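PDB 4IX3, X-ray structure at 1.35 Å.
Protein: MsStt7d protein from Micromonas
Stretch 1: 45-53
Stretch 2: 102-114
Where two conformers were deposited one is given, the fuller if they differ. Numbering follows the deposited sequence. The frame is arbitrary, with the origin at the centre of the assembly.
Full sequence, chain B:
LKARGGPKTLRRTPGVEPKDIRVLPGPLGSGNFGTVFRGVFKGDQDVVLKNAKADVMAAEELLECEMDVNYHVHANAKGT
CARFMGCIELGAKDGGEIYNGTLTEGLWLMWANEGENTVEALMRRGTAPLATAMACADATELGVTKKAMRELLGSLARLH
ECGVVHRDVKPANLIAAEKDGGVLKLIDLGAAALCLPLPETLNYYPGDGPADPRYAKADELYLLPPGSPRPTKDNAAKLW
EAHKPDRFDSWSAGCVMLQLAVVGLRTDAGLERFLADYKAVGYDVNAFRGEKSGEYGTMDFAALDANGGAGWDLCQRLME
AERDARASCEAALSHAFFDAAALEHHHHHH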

# COMPACT_ATOMS: atom_id res chain seq x y z
N GLN B 45 16.28 -15.78 18.25
CA GLN B 45 15.75 -14.44 18.53
C GLN B 45 14.59 -14.16 17.59
O GLN B 45 14.75 -14.18 16.38
CB GLN B 45 16.84 -13.38 18.39
CG GLN B 45 18.00 -13.58 19.32
CD GLN B 45 19.04 -12.49 19.13
OE1 GLN B 45 18.70 -11.31 18.94
NE2 GLN B 45 20.30 -12.89 19.10
N ASP B 46 13.39 -13.95 18.13
CA ASP B 46 12.25 -13.57 17.29
C ASP B 46 12.37 -12.13 16.81
O ASP B 46 12.56 -11.21 17.61
CB ASP B 46 10.98 -13.76 18.10
CG ASP B 46 10.74 -15.21 18.42
OD1 ASP B 46 11.10 -16.08 17.61
OD2 ASP B 46 10.19 -15.53 19.49
N VAL B 47 12.31 -11.97 15.49
CA VAL B 47 12.47 -10.65 14.92
C VAL B 47 11.33 -10.37 13.94
O VAL B 47 10.58 -11.28 13.57
CB VAL B 47 13.84 -10.49 14.19
CG1 VAL B 47 14.95 -10.60 15.25
CG2 VAL B 47 14.04 -11.48 13.07
N VAL B 48 11.25 -9.11 13.52
CA VAL B 48 10.33 -8.69 12.46
C VAL B 48 11.22 -8.04 11.40
O VAL B 48 12.20 -7.37 11.72
CB VAL B 48 9.28 -7.73 13.03
CG1 VAL B 48 8.55 -6.99 11.94
CG2 VAL B 48 8.28 -8.52 13.86
N LEU B 49 10.88 -8.25 10.13
CA LEU B 49 11.73 -7.91 8.99
C LEU B 49 10.86 -7.16 7.98
O LEU B 49 9.73 -7.58 7.73
CB LEU B 49 12.20 -9.21 8.30
CG LEU B 49 13.23 -10.00 9.12
CD1 LEU B 49 13.18 -11.47 8.73
CD2 LEU B 49 14.59 -9.34 8.95
N LYS B 50 11.37 -6.09 7.42
CA LYS B 50 10.59 -5.34 6.41
C LYS B 50 11.43 -5.10 5.18
O LYS B 50 12.59 -4.68 5.30
CB LYS B 50 10.17 -3.95 6.97
CG LYS B 50 9.24 -3.18 6.01
CD LYS B 50 8.70 -1.91 6.67
CE LYS B 50 7.76 -1.21 5.72
NZ LYS B 50 7.23 0.06 6.35
N ASN B 51 10.80 -5.26 4.01
CA ASN B 51 11.44 -4.81 2.77
C ASN B 51 10.46 -3.90 2.00
O ASN B 51 9.32 -3.69 2.46
CB ASN B 51 11.95 -5.97 1.91
CG ASN B 51 10.82 -6.76 1.24
OD1 ASN B 51 9.64 -6.64 1.61
ND2 ASN B 51 11.20 -7.59 0.26
N ALA B 52 10.91 -3.31 0.91
CA ALA B 52 10.07 -2.44 0.08
C ALA B 52 9.18 -3.31 -0.81
O ALA B 52 9.57 -4.41 -1.24
CB ALA B 52 10.94 -1.51 -0.77
N LYS B 53 7.99 -2.81 -1.15
CA LYS B 53 7.16 -3.41 -2.22
C LYS B 53 7.78 -3.05 -3.56
O LYS B 53 8.05 -1.87 -3.82
CB LYS B 53 5.72 -2.86 -2.13
CG LYS B 53 4.99 -3.49 -0.94
CD LYS B 53 3.58 -2.92 -0.80
CE LYS B 53 2.62 -3.50 -1.81
NZ LYS B 53 1.28 -3.04 -1.34
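Stretch 2 102-114: TLTEGLWLMWANE

Stretch 2 lies beside stretch 1 as an antiparallel β-strand: residues 106-112 run against 45-52 with 145° between their N-to-C directions, and the axes approach to 4.6 Å. Backbone angles on both sides are extended, for example -123/143 at V48 and -129/162 at W111. CA-CA spacing alternates as the register requires, 5.2 Å for the hydrogen-bonded pairs V48-W111 and K50-L109, and 4.6 Å for the non-hydrogen-bonded pair L49-M110.

Each hydrogen-bonded pair is satisfied in both directions. V48 N donates to W111 O and W111 N to V48 O, both at 2.9 Å with N-H...O angles of 165° and 170°; K50 N to L109 O and L109 N to K50 O are also 2.9 Å, at 159° and 164°. N113 N extends the ladder to D46 O (3.0 Å, 166°). Three of these carbonyls also receive CA-H...O contacts, the shortest from L49 CA to L109 O at 3.2 Å.

Beyond the K50-L109 pair a water takes over. Water 4 accepts from A52 N at 2.9 Å and donates to L107 O at 2.6 Å, so the backbones remain linked without a direct bond. Water 1, by contrast, bridges backbone to side chain alongside the ladder: it donates to V47 O (2.9 Å) and accepts from N113 ND2 (2.7 Å). N51 ND2 stands 3.9 Å from T104 OG1, yet waters 2 and 3 each accept from that amide, at 3.2 and 2.9 Å, and each hydrogen-bonds T104 OG1 at 3.0 Å.

The side chains of L49, N51, W108 and M110 share one face. N51 CB lies 3.6 Å from the centroid of the W108 six-membered ring, 5° off its normal, while W108 NE1 donates to T104 O (2.9 Å, 164°). L49 CD2 meets M110 CG at 3.8 Å. On the other face, K50 CB approaches the W111 ring edge, 3.6 Å from CZ3.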

# COMPACT_ATOMS: atom_id res chain seq x y z
N THR B 102 14.82 -17.49 3.06
CA THR B 102 16.00 -16.66 2.94
C THR B 102 15.63 -15.28 2.43
O THR B 102 14.70 -15.11 1.61
CB THR B 102 17.05 -17.30 2.01
OG1 THR B 102 16.39 -17.68 0.80
CG2 THR B 102 17.69 -18.48 2.68
N LEU B 103 16.39 -14.29 2.87
CA LEU B 103 16.12 -12.90 2.46
C LEU B 103 16.33 -12.68 0.97
O LEU B 103 17.37 -13.08 0.42
CB LEU B 103 17.00 -11.92 3.25
CG LEU B 103 16.73 -11.92 4.75
CD1 LEU B 103 17.82 -11.06 5.39
CD2 LEU B 103 15.33 -11.43 5.10
N THR B 104 15.41 -11.97 0.33
CA THR B 104 15.50 -11.70 -1.12
C THR B 104 16.36 -10.47 -1.42
O THR B 104 16.63 -9.60 -0.54
CB THR B 104 14.09 -11.50 -1.69
OG1 THR B 104 13.44 -10.52 -0.89
CG2 THR B 104 13.29 -12.79 -1.63
N GLU B 105 16.80 -10.36 -2.67
CA GLU B 105 17.58 -9.19 -3.12
C GLU B 105 16.92 -7.87 -2.68
O GLU B 105 15.71 -7.66 -2.89
CB GLU B 105 17.69 -9.29 -4.67
CG GLU B 105 18.47 -8.15 -5.30
CD GLU B 105 17.68 -6.86 -5.59
OE1 GLU B 105 16.52 -7.01 -6.07
OE2 GLU B 105 18.21 -5.73 -5.39
N GLY B 106 17.72 -6.94 -2.16
CA GLY B 106 17.30 -5.59 -1.79
C GLY B 106 17.52 -5.31 -0.30
O GLY B 106 18.06 -6.11 0.43
N LEU B 107 17.06 -4.17 0.11
CA LEU B 107 17.27 -3.66 1.47
C LEU B 107 16.20 -4.22 2.40
O LEU B 107 14.99 -4.16 2.10
CB LEU B 107 17.22 -2.12 1.44
CG LEU B 107 17.41 -1.47 2.82
CD1 LEU B 107 18.83 -1.70 3.32
CD2 LEU B 107 17.15 0.05 2.67
N TRP B 108 16.63 -4.67 3.56
CA TRP B 108 15.78 -5.12 4.66
C TRP B 108 16.05 -4.33 5.92
O TRP B 108 17.21 -3.98 6.21
CB TRP B 108 16.01 -6.58 5.00
CG TRP B 108 15.57 -7.50 3.90
CD1 TRP B 108 16.25 -7.88 2.75
CD2 TRP B 108 14.29 -8.16 3.87
NE1 TRP B 108 15.47 -8.76 2.03
CE2 TRP B 108 14.27 -8.98 2.68
CE3 TRP B 108 13.21 -8.21 4.75
CZ2 TRP B 108 13.16 -9.72 2.34
CZ3 TRP B 108 12.10 -8.98 4.42
CH2 TRP B 108 12.07 -9.71 3.23
N LEU B 109 15.01 -4.06 6.73
CA LEU B 109 15.16 -3.56 8.11
C LEU B 109 14.75 -4.67 9.05
O LEU B 109 13.88 -5.50 8.76
CB LEU B 109 14.26 -2.34 8.30
CG LEU B 109 14.47 -1.23 7.29
CD1 LEU B 109 13.60 -0.02 7.67
CD2 LEU B 109 15.95 -0.82 7.20
N MET B 110 15.32 -4.65 10.27
CA MET B 110 15.03 -5.66 11.27
C MET B 110 14.81 -5.02 12.65
O MET B 110 15.53 -4.09 13.03
CB MET B 110 16.18 -6.68 11.34
CG MET B 110 15.87 -7.90 12.19
SD MET B 110 17.08 -9.23 12.00
CE MET B 110 18.43 -8.59 12.99
N TRP B 111 13.79 -5.54 13.32
CA TRP B 111 13.49 -5.16 14.71
C TRP B 111 13.34 -6.38 15.57
O TRP B 111 12.97 -7.46 15.09
CB TRP B 111 12.17 -4.37 14.80
CG TRP B 111 12.17 -3.10 14.02
CD1 TRP B 111 12.37 -1.82 14.44
CD2 TRP B 111 11.85 -2.99 12.60
NE1 TRP B 111 12.19 -0.92 13.40
CE2 TRP B 111 11.91 -1.59 12.26
CE3 TRP B 111 11.52 -3.92 11.60
CZ2 TRP B 111 11.56 -1.14 10.99
CZ3 TRP B 111 11.14 -3.45 10.35
CH2 TRP B 111 11.18 -2.09 10.06
N ALA B 112 13.44 -6.19 16.91
CA ALA B 112 12.99 -7.24 17.80
C ALA B 112 11.47 -7.40 17.64
O ALA B 112 10.75 -6.40 17.45
CB ALA B 112 13.23 -6.84 19.24
N ASN B 113 11.00 -8.64 17.76
CA ASN B 113 9.57 -8.92 17.87
C ASN B 113 9.19 -8.63 19.34
O ASN B 113 9.55 -9.40 20.25
CB ASN B 113 9.27 -10.37 17.49
CG ASN B 113 7.80 -10.67 17.50
OD1 ASN B 113 7.03 -9.96 18.16
ND2 ASN B 113 7.37 -11.70 16.78
N GLU B 114 8.50 -7.51 19.57
CA GLU B 114 8.17 -7.07 20.92
C GLU B 114 6.97 -7.83 21.49
O GLU B 114 6.65 -7.68 22.68
CB GLU B 114 7.90 -5.57 20.92
CG GLU B 114 9.12 -4.77 20.49
CD GLU B 114 10.22 -4.71 21.54
OE1 GLU B 114 9.96 -4.98 22.74
OE2 GLU B 114 11.27 -4.14 21.19
O HOH W 1 8.95 -13.16 15.08
O HOH W 2 10.44 -10.33 -1.29
O HOH W 3 14.03 -7.66 -0.42
O HOH W 4 13.63 -3.50 -0.06